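Local coordinates for protein catechol 1,2-dioxygenase (Burkholderia ambifaria, PDB 5VXT) that probably uses a bound iron(III) ion and dioxygen to split the ring of catechol between its two hydroxyl-bearing carbons, yielding cis,cis-muconate, at residues P122-G127 and E168-N173; G194-G199 and Y204-L209; H240-S245 and K250-F255; L262-D265 and A270-E273. All blocks are in the same frame, centred on the assembly; numbering follows the deposited sequence. Where two conformers were deposited one is given.

Contact 1 of 4, residues P122-G127 and E168-N173. With CAQ (catechol), chain K.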
loop_
_atom_site.group_PDB
_atom_site.type_symbol
_atom_site.label_atom_id
_atom_site.label_comp_id
_atom_site.label_asym_id
_atom_site.label_seq_id
_atom_site.Cartn_x
_atom_site.Cartn_y
_atom_site.Cartn_z
ATOM N N PRO B 122 -14.228 -2.535 -8.294
ATOM C CA PRO B 122 -13.950 -3.456 -7.175
ATOM C C PRO B 122 -15.174 -4.105 -6.534
ATOM O O PRO B 122 -15.018 -4.729 -5.480
ATOM C CB PRO B 122 -13.262 -2.524 -6.170
ATOM C CG PRO B 122 -13.957 -1.218 -6.377
ATOM C CD PRO B 122 -14.278 -1.130 -7.851
ATOM N N LEU B 123 -16.367 -4.005 -7.133
ATOM C CA LEU B 123 -17.596 -4.338 -6.419
ATOM C C LEU B 123 -18.351 -5.516 -7.029
ATOM O O LEU B 123 -19.560 -5.647 -6.814
ATOM C CB LEU B 123 -18.500 -3.107 -6.344
ATOM C CG LEU B 123 -17.769 -1.881 -5.784
ATOM C CD1 LEU B 123 -18.687 -0.678 -5.742
ATOM C CD2 LEU B 123 -17.198 -2.182 -4.401
ATOM N N TYR B 124 -17.673 -6.387 -7.767
ATOM C CA TYR B 124 -18.336 -7.580 -8.280
ATOM C C TYR B 124 -18.515 -8.608 -7.168
ATOM O O TYR B 124 -17.648 -8.767 -6.305
ATOM C CB TYR B 124 -17.526 -8.187 -9.426
ATOM C CG TYR B 124 -18.025 -9.547 -9.842
ATOM C CD1 TYR B 124 -19.217 -9.681 -10.550
ATOM C CD2 TYR B 124 -17.319 -10.695 -9.525
ATOM C CE1 TYR B 124 -19.687 -10.919 -10.929
ATOM C CE2 TYR B 124 -17.787 -11.943 -9.903
ATOM C CZ TYR B 124 -18.969 -12.047 -10.604
ATOM O OH TYR B 124 -19.438 -13.283 -10.983
ATOM N N VAL B 125 -19.645 -9.317 -7.193
ATOM C CA VAL B 125 -19.916 -10.398 -6.246
ATOM C C VAL B 125 -20.302 -11.646 -7.028
ATOM O O VAL B 125 -21.273 -11.633 -7.794
ATOM C CB VAL B 125 -21.016 -10.038 -5.231
ATOM C CG1 VAL B 125 -21.246 -11.204 -4.281
ATOM C CG2 VAL B 125 -20.631 -8.789 -4.443
ATOM N N ALA B 126 -19.552 -12.721 -6.826
ATOM C CA ALA B 126 -19.812 -13.960 -7.533
ATOM C C ALA B 126 -20.938 -14.738 -6.867
ATOM O O ALA B 126 -21.126 -14.683 -5.648
ATOM C CB ALA B 126 -18.545 -14.814 -7.590
ATOM N N GLY B 127 -21.699 -15.462 -7.684
ATOM C CA GLY B 127 -22.628 -16.460 -7.191
ATOM C C GLY B 127 -24.102 -16.171 -7.374
ATOM O O GLY B 127 -24.921 -16.844 -6.736
ATOM N N GLU B 168 -23.856 -11.437 -16.582
ATOM C CA GLU B 168 -23.970 -10.993 -15.205
ATOM C C GLU B 168 -24.042 -9.476 -15.164
ATOM O O GLU B 168 -23.442 -8.788 -15.994
ATOM C CB GLU B 168 -22.782 -11.471 -14.366
ATOM C CG GLU B 168 -22.654 -12.969 -14.351
ATOM C CD GLU B 168 -21.460 -13.417 -13.569
ATOM O OE1 GLU B 168 -21.540 -13.398 -12.325
ATOM O OE2 GLU B 168 -20.449 -13.774 -14.202
ATOM N N CYS B 169 -24.756 -8.967 -14.167
ATOM C CA CYS B 169 -25.092 -7.553 -14.078
ATOM C C CYS B 169 -25.022 -7.122 -12.620
ATOM O O CYS B 169 -25.521 -7.831 -11.743
ATOM C CB CYS B 169 -26.498 -7.326 -14.671
ATOM S SG CYS B 169 -27.239 -5.741 -14.361
ATOM N N TRP B 170 -24.385 -5.982 -12.346
ATOM C CA TRP B 170 -24.487 -5.415 -11.010
ATOM C C TRP B 170 -24.448 -3.898 -11.096
ATOM O O TRP B 170 -23.768 -3.335 -11.960
ATOM C CB TRP B 170 -23.389 -5.950 -10.064
ATOM C CG TRP B 170 -21.928 -5.685 -10.403
ATOM C CD1 TRP B 170 -21.084 -4.830 -9.745
ATOM C CD2 TRP B 170 -21.128 -6.329 -11.415
ATOM N NE1 TRP B 170 -19.825 -4.883 -10.296
ATOM C CE2 TRP B 170 -19.823 -5.790 -11.321
ATOM C CE3 TRP B 170 -21.390 -7.293 -12.396
ATOM C CZ2 TRP B 170 -18.790 -6.170 -12.180
ATOM C CZ3 TRP B 170 -20.356 -7.674 -13.247
ATOM C CH2 TRP B 170 -19.071 -7.113 -13.129
ATOM N N HIS B 171 -25.191 -3.245 -10.204
ATOM C CA HIS B 171 -25.202 -1.790 -10.135
ATOM C C HIS B 171 -25.685 -1.356 -8.753
ATOM O O HIS B 171 -26.043 -2.181 -7.908
ATOM C CB HIS B 171 -26.060 -1.195 -11.253
ATOM C CG HIS B 171 -27.517 -1.511 -11.134
ATOM N ND1 HIS B 171 -28.366 -0.811 -10.304
ATOM C CD2 HIS B 171 -28.281 -2.440 -11.755
ATOM C CE1 HIS B 171 -29.590 -1.296 -10.419
ATOM N NE2 HIS B 171 -29.565 -2.287 -11.290
ATOM N N ALA B 172 -25.702 -0.040 -8.535
ATOM C CA ALA B 172 -26.003 0.561 -7.242
ATOM C C ALA B 172 -27.491 0.886 -7.096
ATOM O O ALA B 172 -28.258 0.872 -8.059
ATOM C CB ALA B 172 -25.190 1.839 -7.052
ATOM N N ASN B 173 -27.883 1.204 -5.861
ATOM C CA ASN B 173 -29.231 1.645 -5.540
ATOM C C ASN B 173 -29.306 3.165 -5.669
ATOM O O ASN B 173 -28.359 3.815 -6.121
ATOM C CB ASN B 173 -29.639 1.161 -4.148
ATOM C CG ASN B 173 -28.860 1.840 -3.022
ATOM O OD1 ASN B 173 -27.990 2.680 -3.252
ATOM N ND2 ASN B 173 -29.185 1.472 -1.790
HETATM C C1 CAQ K . -15.209 2.288 -7.861
HETATM C C2 CAQ K . -16.520 1.876 -7.633
HETATM C C3 CAQ K . -17.287 1.431 -8.699
HETATM O O3 CAQ K . -18.569 1.015 -8.531
HETATM C C4 CAQ K . -16.697 1.407 -10.050
HETATM O O4 CAQ K . -17.450 0.978 -11.092
HETATM C C5 CAQ K . -15.386 1.824 -10.231
HETATM C C6 CAQ K . -14.648 2.265 -9.136
HETATM O O HOH W 1 -17.389 -3.050 -9.719
HETATM O O HOH W 2 -21.358 -16.085 -10.939
#
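Glu168 OE1 receives two donors: the phenol of Tyr124, whose OH lies only 2.5 Å from OE1, and a bridging water 3.0 Å from OE1 that also takes a weak bond from the backbone N of Gly127. The carboxylate stands nearly upright to the phenol, the two planes 77° apart, and OE1 meets the Tyr124 ring at its edge. With CG anti to the backbone N (chi1 170°), Tyr124 reaches this acceptor and sets its CD1 edge over one face of Trp170. The result is a T-shaped pair, with the phenol centroid 4.8 Å from that of the six-membered ring of Trp170 and the planes at 62°. Tyr124 CA adds a CH-pi contact above the five-membered ring. The indole also stacks on His240, an iron ligand, so Trp170 links Tyr124 to the metal site. A second water joins the segments, accepting from Leu123 N at 2.9 Å and from Trp170 NE1 at 3.1 Å. Beyond it, Leu123 CD1 comes within 3.3 Å of catechol O3, and the Pro122 ring touches the substrate carbons. The very short phenol–carboxylate bond is consistent with an ionised Glu168 pulling strongly on the Tyr124 proton, which would tether the phenol oxygen to strand 166-170 and leave the ring edge against Trp170.

Contact 2 of 4, residues G194-G199 and Y204-L209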
loop_
_atom_site.group_PDB
_atom_site.type_symbol
_atom_site.label_atom_id
_atom_site.label_comp_id
_atom_site.label_asym_id
_atom_site.label_seq_id
_atom_site.Cartn_x
_atom_site.Cartn_y
_atom_site.Cartn_z
ATOM N N GLY B 194 -27.637 -9.852 -10.917
ATOM C CA GLY B 194 -28.309 -10.985 -11.520
ATOM C C GLY B 194 -27.401 -11.689 -12.502
ATOM O O GLY B 194 -26.301 -11.228 -12.816
ATOM N N ALA B 195 -27.873 -12.838 -12.969
ATOM C CA ALA B 195 -27.204 -13.566 -14.035
ATOM C C ALA B 195 -28.268 -14.259 -14.866
ATOM O O ALA B 195 -29.163 -14.901 -14.310
ATOM C CB ALA B 195 -26.206 -14.585 -13.483
ATOM N N VAL B 196 -28.182 -14.116 -16.184
ATOM C CA VAL B 196 -29.103 -14.779 -17.097
ATOM C C VAL B 196 -28.303 -15.602 -18.097
ATOM O O VAL B 196 -27.259 -15.165 -18.597
ATOM C CB VAL B 196 -30.041 -13.783 -17.817
ATOM C CG1 VAL B 196 -30.632 -12.796 -16.834
ATOM C CG2 VAL B 196 -29.330 -13.061 -18.928
ATOM N N LYS B 197 -28.778 -16.818 -18.351
ATOM C CA LYS B 197 -28.272 -17.650 -19.430
ATOM C C LYS B 197 -29.141 -17.386 -20.649
ATOM O O LYS B 197 -30.367 -17.505 -20.572
ATOM C CB LYS B 197 -28.315 -19.132 -19.052
ATOM N N THR B 198 -28.519 -16.995 -21.755
ATOM C CA THR B 198 -29.297 -16.715 -22.948
ATOM C C THR B 198 -29.756 -18.018 -23.585
ATOM O O THR B 198 -29.117 -19.065 -23.452
ATOM C CB THR B 198 -28.490 -15.903 -23.961
ATOM O OG1 THR B 198 -27.457 -16.721 -24.524
ATOM C CG2 THR B 198 -27.880 -14.675 -23.307
ATOM N N GLY B 199 -30.880 -17.949 -24.273
ATOM C CA GLY B 199 -31.390 -19.068 -25.027
ATOM C C GLY B 199 -30.812 -19.091 -26.423
ATOM O O GLY B 199 -29.806 -18.445 -26.723
ATOM N N TYR B 204 -31.089 -11.537 -23.625
ATOM C CA TYR B 204 -30.972 -11.385 -22.182
ATOM C C TYR B 204 -31.886 -10.242 -21.757
ATOM O O TYR B 204 -32.167 -9.330 -22.537
ATOM C CB TYR B 204 -29.513 -11.088 -21.750
ATOM C CG TYR B 204 -29.156 -9.632 -21.923
ATOM C CD1 TYR B 204 -28.677 -9.161 -23.132
ATOM C CD2 TYR B 204 -29.325 -8.722 -20.879
ATOM C CE1 TYR B 204 -28.377 -7.824 -23.308
ATOM C CE2 TYR B 204 -29.033 -7.383 -21.045
ATOM C CZ TYR B 204 -28.563 -6.938 -22.264
ATOM O OH TYR B 204 -28.262 -5.607 -22.442
ATOM N N GLU B 205 -32.337 -10.271 -20.508
ATOM C CA GLU B 205 -33.141 -9.159 -20.018
ATOM C C GLU B 205 -33.004 -9.043 -18.511
ATOM O O GLU B 205 -33.092 -10.045 -17.795
ATOM C CB GLU B 205 -34.614 -9.332 -20.402
ATOM C CG GLU B 205 -35.480 -8.158 -20.006
ATOM C CD GLU B 205 -36.857 -8.242 -20.630
ATOM O OE1 GLU B 205 -37.027 -9.048 -21.570
ATOM O OE2 GLU B 205 -37.760 -7.509 -20.177
ATOM N N PHE B 206 -32.781 -7.820 -18.034
ATOM C CA PHE B 206 -32.739 -7.519 -16.612
ATOM C C PHE B 206 -33.840 -6.522 -16.290
ATOM O O PHE B 206 -34.000 -5.517 -16.988
ATOM C CB PHE B 206 -31.371 -6.961 -16.189
ATOM C CG PHE B 206 -30.252 -7.941 -16.349
ATOM C CD1 PHE B 206 -30.032 -8.925 -15.398
ATOM C CD2 PHE B 206 -29.418 -7.884 -17.452
ATOM C CE1 PHE B 206 -28.998 -9.831 -15.546
ATOM C CE2 PHE B 206 -28.381 -8.788 -17.605
ATOM C CZ PHE B 206 -28.173 -9.763 -16.652
ATOM N N ARG B 207 -34.606 -6.815 -15.249
ATOM C CA ARG B 207 -35.625 -5.912 -14.739
ATOM C C ARG B 207 -35.190 -5.464 -13.354
ATOM O O ARG B 207 -34.967 -6.294 -12.466
ATOM C CB ARG B 207 -36.991 -6.593 -14.726
ATOM C CG ARG B 207 -37.402 -6.990 -16.128
ATOM C CD ARG B 207 -38.692 -7.771 -16.174
ATOM N NE ARG B 207 -38.958 -8.251 -17.528
ATOM C CZ ARG B 207 -39.954 -9.071 -17.848
ATOM N NH1 ARG B 207 -40.780 -9.503 -16.908
ATOM N NH2 ARG B 207 -40.123 -9.456 -19.106
ATOM N N THR B 208 -35.038 -4.158 -13.184
ATOM C CA THR B 208 -34.331 -3.634 -12.029
ATOM C C THR B 208 -34.809 -2.204 -11.806
ATOM O O THR B 208 -35.882 -1.818 -12.287
ATOM C CB THR B 208 -32.810 -3.748 -12.247
ATOM O OG1 THR B 208 -32.113 -3.207 -11.120
ATOM C CG2 THR B 208 -32.375 -3.010 -13.510
ATOM N N LEU B 209 -34.021 -1.424 -11.078
ATOM C CA LEU B 209 -34.303 -0.020 -10.827
ATOM C C LEU B 209 -33.100 0.820 -11.245
ATOM O O LEU B 209 -31.972 0.328 -11.347
ATOM C CB LEU B 209 -34.647 0.222 -9.352
ATOM C CG LEU B 209 -35.752 -0.643 -8.739
ATOM C CD1 LEU B 209 -35.875 -0.396 -7.237
ATOM C CD2 LEU B 209 -37.091 -0.399 -9.435
#
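Gly194 comes first, its carbonyl carbon 3.9 Å from Phe206 CE1 at the edge of the phenyl ring. The bare glycine backbone lies against this edge with no side chain between. The N of Ala195 lies along the same ring edge, while its methyl turns away from the second strand. Val196 then has the largest share of the contact, sending one methyl to each of two neighbours. Val196 CG1, anti to the carbonyl carbon, packs 3.6 Å from Phe206 CE1 and also approaches the carbonyl O of Glu205. Val196 CG2 presses on Tyr204 CB at 3.4 Å. The Tyr204 ring itself leads off toward strand 295-303, where its OH bonds to Phe300 O. Farther on, Thr198 offers CG2 to Tyr204 CB at a looser 4.2 Å, and its hydroxyl is occupied by Val162 O and Ala165 N. Facing away from the first strand, Arg207 grips Glu205 side-on, NE and NH2 both meeting OE2 from one face of the carboxylate, with Arg207 NE 3.0 Å from Glu205 OE2. No hydrogen bond joins 194-199 to 204-209. Their strands run 7.4 Å apart at closest approach and at 154°, meeting through side chains and belonging to different sheets. This is a beta arch across the hydrophobic core of a beta sandwich, the fold expected of an intradiol dioxygenase domain.

Contact 3 of 4, residues H240-S245 and K250-F255; sequences HFFVTS and KLTTQF. With FE (Fe (III) ion), chain J; CAQ (catechol), chain K.
Phe241, Lys250 and Phe242 bury the largest areas where these two strands pair. Phe241 brings the CE2 corner of its ring to Phe255, CE2 to CE2 at 3.4 Å, with the planes inclined by 42°. On the opposite side of the sheet Lys250 runs out fully extended and lays its end over a face of Phe242. Lys250 NZ sits 3.8 Å from the centroid of the Phe242 ring, only 12° off the normal, a well-centred cation-pi contact backed by a CH-pi contact from CE. The ammonium also donates to a water that in turn donates to Thr244 OG1. Thr252 meets the same ring at its edge, OG1 lying 3.2 Å from Phe242 CE1. These strands form an antiparallel beta hairpin: Phe241–Thr253 and Val243–Leu251 are hydrogen-bonded pairs, each closed by two N-H...O bonds, while His240–Gln254 and Phe242–Thr252 are non-hydrogen-bonded pairs. His240 lies on the Phe242 side, its side chain running alongside that of Gln254 and pointing the same way. His240 ND1 donates to a water at 2.8 Å, and that water donates to Thr253 O 2.9 Å away, a second-shell link from the ligand ring to strand 251-256 that probably helps set the ring's rotation. His240 NE2 binds iron at 2.0 Å; His238, Tyr178 and both oxygens of the bound catechol also bind the metal.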
loop_
_atom_site.group_PDB
_atom_site.type_symbol
_atom_site.label_atom_id
_atom_site.label_comp_id
_atom_site.label_asym_id
_atom_site.label_seq_id
_atom_site.Cartn_x
_atom_site.Cartn_y
_atom_site.Cartn_z
ATOM N N HIS B 240 -22.712 -2.463 -14.573
ATOM C CA HIS B 240 -21.604 -3.344 -14.934
ATOM C C HIS B 240 -22.096 -4.617 -15.606
ATOM O O HIS B 240 -23.164 -5.132 -15.273
ATOM C CB HIS B 240 -20.817 -3.755 -13.694
ATOM C CG HIS B 240 -20.115 -2.630 -13.008
ATOM N ND1 HIS B 240 -18.809 -2.293 -13.291
ATOM C CD2 HIS B 240 -20.523 -1.778 -12.036
ATOM C CE1 HIS B 240 -18.443 -1.281 -12.526
ATOM N NE2 HIS B 240 -19.463 -0.949 -11.755
ATOM N N PHE B 241 -21.280 -5.160 -16.513
ATOM C CA PHE B 241 -21.555 -6.481 -17.060
ATOM C C PHE B 241 -20.296 -7.331 -17.201
ATOM O O PHE B 241 -19.229 -6.840 -17.581
ATOM C CB PHE B 241 -22.237 -6.398 -18.430
ATOM C CG PHE B 241 -23.522 -5.618 -18.423
ATOM C CD1 PHE B 241 -24.740 -6.258 -18.214
ATOM C CD2 PHE B 241 -23.515 -4.248 -18.629
ATOM C CE1 PHE B 241 -25.930 -5.543 -18.213
ATOM C CE2 PHE B 241 -24.703 -3.527 -18.624
ATOM C CZ PHE B 241 -25.907 -4.179 -18.414
ATOM N N PHE B 242 -20.455 -8.622 -16.903
ATOM C CA PHE B 242 -19.633 -9.700 -17.424
ATOM C C PHE B 242 -20.444 -10.450 -18.465
ATOM O O PHE B 242 -21.629 -10.711 -18.241
ATOM C CB PHE B 242 -19.261 -10.718 -16.341
ATOM C CG PHE B 242 -18.159 -10.284 -15.440
ATOM C CD1 PHE B 242 -17.160 -9.450 -15.901
ATOM C CD2 PHE B 242 -18.111 -10.743 -14.138
ATOM C CE1 PHE B 242 -16.123 -9.060 -15.059
ATOM C CE2 PHE B 242 -17.067 -10.354 -13.283
ATOM C CZ PHE B 242 -16.087 -9.512 -13.758
ATOM N N VAL B 243 -19.812 -10.846 -19.570
ATOM C CA VAL B 243 -20.432 -11.806 -20.493
ATOM C C VAL B 243 -19.462 -12.955 -20.733
ATOM O O VAL B 243 -18.351 -12.746 -21.237
ATOM C CB VAL B 243 -20.849 -11.172 -21.827
ATOM C CG1 VAL B 243 -21.616 -12.196 -22.675
ATOM C CG2 VAL B 243 -21.738 -9.959 -21.586
ATOM N N THR B 244 -19.891 -14.167 -20.396
ATOM C CA THR B 244 -19.050 -15.351 -20.482
ATOM C C THR B 244 -19.738 -16.401 -21.338
ATOM O O THR B 244 -20.946 -16.614 -21.206
ATOM C CB THR B 244 -18.779 -15.924 -19.096
ATOM O OG1 THR B 244 -18.240 -14.895 -18.266
ATOM C CG2 THR B 244 -17.797 -17.093 -19.171
ATOM N N SER B 245 -18.967 -17.057 -22.208
ATOM C CA SER B 245 -19.486 -18.111 -23.075
ATOM C C SER B 245 -18.324 -18.820 -23.754
ATOM O O SER B 245 -17.349 -18.175 -24.150
ATOM C CB SER B 245 -20.433 -17.546 -24.141
ATOM O OG SER B 245 -19.716 -16.745 -25.061
ATOM N N LYS B 250 -13.926 -13.530 -22.440
ATOM C CA LYS B 250 -14.810 -12.991 -21.413
ATOM C C LYS B 250 -14.854 -11.471 -21.520
ATOM O O LYS B 250 -13.817 -10.801 -21.460
ATOM C CB LYS B 250 -14.362 -13.422 -20.014
ATOM C CG LYS B 250 -15.251 -12.858 -18.908
ATOM C CD LYS B 250 -14.988 -13.491 -17.554
ATOM C CE LYS B 250 -15.678 -12.695 -16.443
ATOM N NZ LYS B 250 -15.458 -13.249 -15.067
ATOM N N LEU B 251 -16.050 -10.921 -21.678
ATOM C CA LEU B 251 -16.225 -9.485 -21.843
ATOM C C LEU B 251 -16.494 -8.843 -20.489
ATOM O O LEU B 251 -17.412 -9.251 -19.770
ATOM C CB LEU B 251 -17.370 -9.173 -22.814
ATOM C CG LEU B 251 -17.716 -7.680 -22.945
ATOM C CD1 LEU B 251 -16.555 -6.846 -23.500
ATOM C CD2 LEU B 251 -18.975 -7.538 -23.835
ATOM N N THR B 252 -15.680 -7.851 -20.141
ATOM C CA THR B 252 -15.924 -6.998 -18.991
ATOM C C THR B 252 -16.234 -5.615 -19.531
ATOM O O THR B 252 -15.431 -5.055 -20.283
ATOM C CB THR B 252 -14.709 -6.923 -18.065
ATOM O OG1 THR B 252 -14.348 -8.244 -17.630
ATOM C CG2 THR B 252 -15.022 -6.027 -16.866
ATOM N N THR B 253 -17.387 -5.071 -19.170
ATOM C CA THR B 253 -17.779 -3.785 -19.732
ATOM C C THR B 253 -18.815 -3.143 -18.821
ATOM O O THR B 253 -19.109 -3.644 -17.730
ATOM C CB THR B 253 -18.304 -3.953 -21.162
ATOM O OG1 THR B 253 -18.445 -2.664 -21.761
ATOM C CG2 THR B 253 -19.646 -4.654 -21.149
ATOM N N GLN B 254 -19.352 -2.013 -19.282
ATOM C CA GLN B 254 -20.311 -1.201 -18.541
ATOM C C GLN B 254 -21.082 -0.368 -19.549
ATOM O O GLN B 254 -20.684 -0.252 -20.706
ATOM C CB GLN B 254 -19.637 -0.243 -17.543
ATOM C CG GLN B 254 -18.742 -0.824 -16.460
ATOM C CD GLN B 254 -18.171 0.285 -15.584
ATOM O OE1 GLN B 254 -18.819 1.312 -15.377
ATOM N NE2 GLN B 254 -16.956 0.096 -15.088
ATOM N N PHE B 255 -22.163 0.253 -19.089
ATOM C CA PHE B 255 -22.663 1.416 -19.801
ATOM C C PHE B 255 -23.069 2.466 -18.775
ATOM O O PHE B 255 -23.359 2.154 -17.616
ATOM C CB PHE B 255 -23.799 1.109 -20.821
ATOM C CG PHE B 255 -25.070 0.557 -20.238
ATOM C CD1 PHE B 255 -25.854 1.300 -19.369
ATOM C CD2 PHE B 255 -25.529 -0.687 -20.644
ATOM C CE1 PHE B 255 -27.034 0.790 -18.872
ATOM C CE2 PHE B 255 -26.711 -1.198 -20.161
ATOM C CZ PHE B 255 -27.467 -0.459 -19.270
HETATM FE FE FE J . -19.832 0.469 -10.327
HETATM C C1 CAQ K . -15.209 2.288 -7.861
HETATM C C2 CAQ K . -16.520 1.876 -7.633
HETATM C C3 CAQ K . -17.287 1.431 -8.699
HETATM O O3 CAQ K . -18.569 1.015 -8.531
HETATM C C4 CAQ K . -16.697 1.407 -10.050
HETATM O O4 CAQ K . -17.450 0.978 -11.092
HETATM C C5 CAQ K . -15.386 1.824 -10.231
HETATM C C6 CAQ K . -14.648 2.265 -9.136
HETATM O O HOH W 3 -17.575 -3.689 -15.328
HETATM O O HOH W 4 -16.730 -15.869 -16.088
#

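Contact 4 of 4, residues L262-D265 and A270-E273. With EDO (1,2-ethanediol), chain M.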
loop_
_atom_site.group_PDB
_atom_site.type_symbol
_atom_site.label_atom_id
_atom_site.label_comp_id
_atom_site.label_asym_id
_atom_site.label_seq_id
_atom_site.Cartn_x
_atom_site.Cartn_y
_atom_site.Cartn_z
ATOM N N LEU B 262 -21.812 13.700 -14.903
ATOM C CA LEU B 262 -20.468 13.228 -14.611
ATOM C C LEU B 262 -19.937 12.268 -15.667
ATOM O O LEU B 262 -18.854 11.704 -15.479
ATOM C CB LEU B 262 -20.434 12.553 -13.241
ATOM C CG LEU B 262 -20.541 13.460 -12.018
ATOM C CD1 LEU B 262 -20.550 12.614 -10.757
ATOM C CD2 LEU B 262 -19.393 14.462 -11.989
ATOM N N ILE B 263 -20.667 12.073 -16.772
ATOM C CA ILE B 263 -20.262 11.066 -17.749
ATOM C C ILE B 263 -18.868 11.350 -18.288
ATOM O O ILE B 263 -18.050 10.438 -18.430
ATOM C CB ILE B 263 -21.303 10.960 -18.880
ATOM C CG1 ILE B 263 -22.418 10.009 -18.463
ATOM C CG2 ILE B 263 -20.669 10.443 -20.162
ATOM C CD1 ILE B 263 -23.421 9.776 -19.549
ATOM N N TRP B 264 -18.557 12.612 -18.571
ATOM C CA TRP B 264 -17.219 12.954 -19.033
ATOM C C TRP B 264 -16.354 13.538 -17.918
ATOM O O TRP B 264 -15.426 14.305 -18.195
ATOM C CB TRP B 264 -17.294 13.888 -20.239
ATOM C CG TRP B 264 -17.909 13.198 -21.442
ATOM C CD1 TRP B 264 -19.063 13.547 -22.091
ATOM C CD2 TRP B 264 -17.414 12.026 -22.106
ATOM N NE1 TRP B 264 -19.305 12.670 -23.123
ATOM C CE2 TRP B 264 -18.308 11.730 -23.156
ATOM C CE3 TRP B 264 -16.299 11.204 -21.919
ATOM C CZ2 TRP B 264 -18.117 10.646 -24.018
ATOM C CZ3 TRP B 264 -16.112 10.126 -22.775
ATOM C CH2 TRP B 264 -17.017 9.856 -23.808
ATOM N N ASP B 265 -16.626 13.165 -16.668
ATOM C CA ASP B 265 -15.764 13.533 -15.539
ATOM C C ASP B 265 -15.811 12.422 -14.486
ATOM O O ASP B 265 -16.039 12.661 -13.299
ATOM C CB ASP B 265 -16.179 14.885 -14.958
ATOM C CG ASP B 265 -15.101 15.499 -14.062
ATOM O OD1 ASP B 265 -15.386 16.508 -13.394
ATOM O OD2 ASP B 265 -13.964 14.980 -14.031
ATOM N N ALA B 270 -13.599 5.664 -16.778
ATOM C CA ALA B 270 -14.125 4.442 -17.387
ATOM C C ALA B 270 -15.133 4.682 -18.502
ATOM O O ALA B 270 -15.551 3.711 -19.148
ATOM C CB ALA B 270 -14.786 3.558 -16.322
ATOM N N THR B 271 -15.535 5.928 -18.741
ATOM C CA THR B 271 -16.552 6.203 -19.753
ATOM C C THR B 271 -15.990 5.999 -21.155
ATOM O O THR B 271 -14.852 6.373 -21.454
ATOM C CB THR B 271 -17.068 7.634 -19.593
ATOM O OG1 THR B 271 -17.659 7.771 -18.298
ATOM C CG2 THR B 271 -18.118 7.976 -20.657
ATOM N N ARG B 272 -16.794 5.387 -22.022
ATOM C CA ARG B 272 -16.427 5.228 -23.417
ATOM C C ARG B 272 -17.607 5.629 -24.295
ATOM O O ARG B 272 -18.762 5.454 -23.914
ATOM C CB ARG B 272 -15.985 3.808 -23.710
ATOM C CG ARG B 272 -14.832 3.370 -22.827
ATOM C CD ARG B 272 -14.264 2.047 -23.295
ATOM N NE ARG B 272 -13.362 2.259 -24.414
ATOM C CZ ARG B 272 -12.405 1.414 -24.768
ATOM N NH1 ARG B 272 -12.237 0.277 -24.097
ATOM N NH2 ARG B 272 -11.619 1.715 -25.793
ATOM N N GLU B 273 -17.275 6.198 -25.456
ATOM C CA GLU B 273 -18.265 6.793 -26.350
ATOM C C GLU B 273 -19.305 5.768 -26.775
ATOM O O GLU B 273 -20.492 6.086 -26.906
ATOM C CB GLU B 273 -17.534 7.369 -27.561
ATOM C CG GLU B 273 -18.366 8.119 -28.564
ATOM C CD GLU B 273 -17.545 8.528 -29.772
ATOM O OE1 GLU B 273 -16.343 8.839 -29.598
ATOM O OE2 GLU B 273 -18.091 8.517 -30.898
HETATM C C1 EDO M . -13.994 10.728 -18.664
HETATM O O1 EDO M . -14.905 10.074 -17.779
HETATM C C2 EDO M . -12.912 9.725 -19.029
HETATM O O2 EDO M . -13.536 8.444 -19.178
#
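Thr271 OG1 donates to Ile263 O at 2.7 Å, the tight part of the contact, a short bond between side chain and backbone that lies in the carbonyl plane. With OG1 beside the backbone N, chi1 -61°, the methyl CG2 of Thr271 faces the hydrophobic partners: it touches Ile263 CG2 at 3.6 Å and lies over a face of Trp264, 3.9 Å from the centroid of the six-membered ring. Ile263 CG2 packs on that same face, so the two methyls share the indole. The type I turn of 262-265, closed by Asp265 N to Leu262 O at 2.9 Å, places carbonyl and indole together. The outer side is looser. Trp264 is solvent-exposed, as is Glu273, whose backbone N reaches only to 4.0 Å from Trp264 CH2 at the ring edge. An ethanediol, probably from the crystallisation liquor, donates from O1 to Ile263 O and makes weak bonds through O2 to Thr271 N and O. Both segments lie in the loop between strands 251-256 and 280-282, where Arg272 bonds to Arg117 O and forms a salt bridge with Asp103 of helix 94-109, and Thr271 OG1 has a weak bond with Asn256 at the end of strand 251-256.

Along the chain the four contacts follow in series, none enclosing or crossing another. Contact 1 closes the longest loop, bringing segment 122-127 onto strand 166-170 after 40 intervening residues. Contacts 2, 3 and 4 each close over four: an arch between two sheets, a hairpin within one sheet, and a surface loop. Strand 166-170 is central, flanked in its sheet by 193-197 of contact 2 and by 238-244 of contact 3; His171 of contact 1 also reaches Thr208 of contact 2 in the other sheet. Contacts 1 and 3 both touch catechol. Contacts 3 and 4 come together at most loosely, near Gln254 and Ala270.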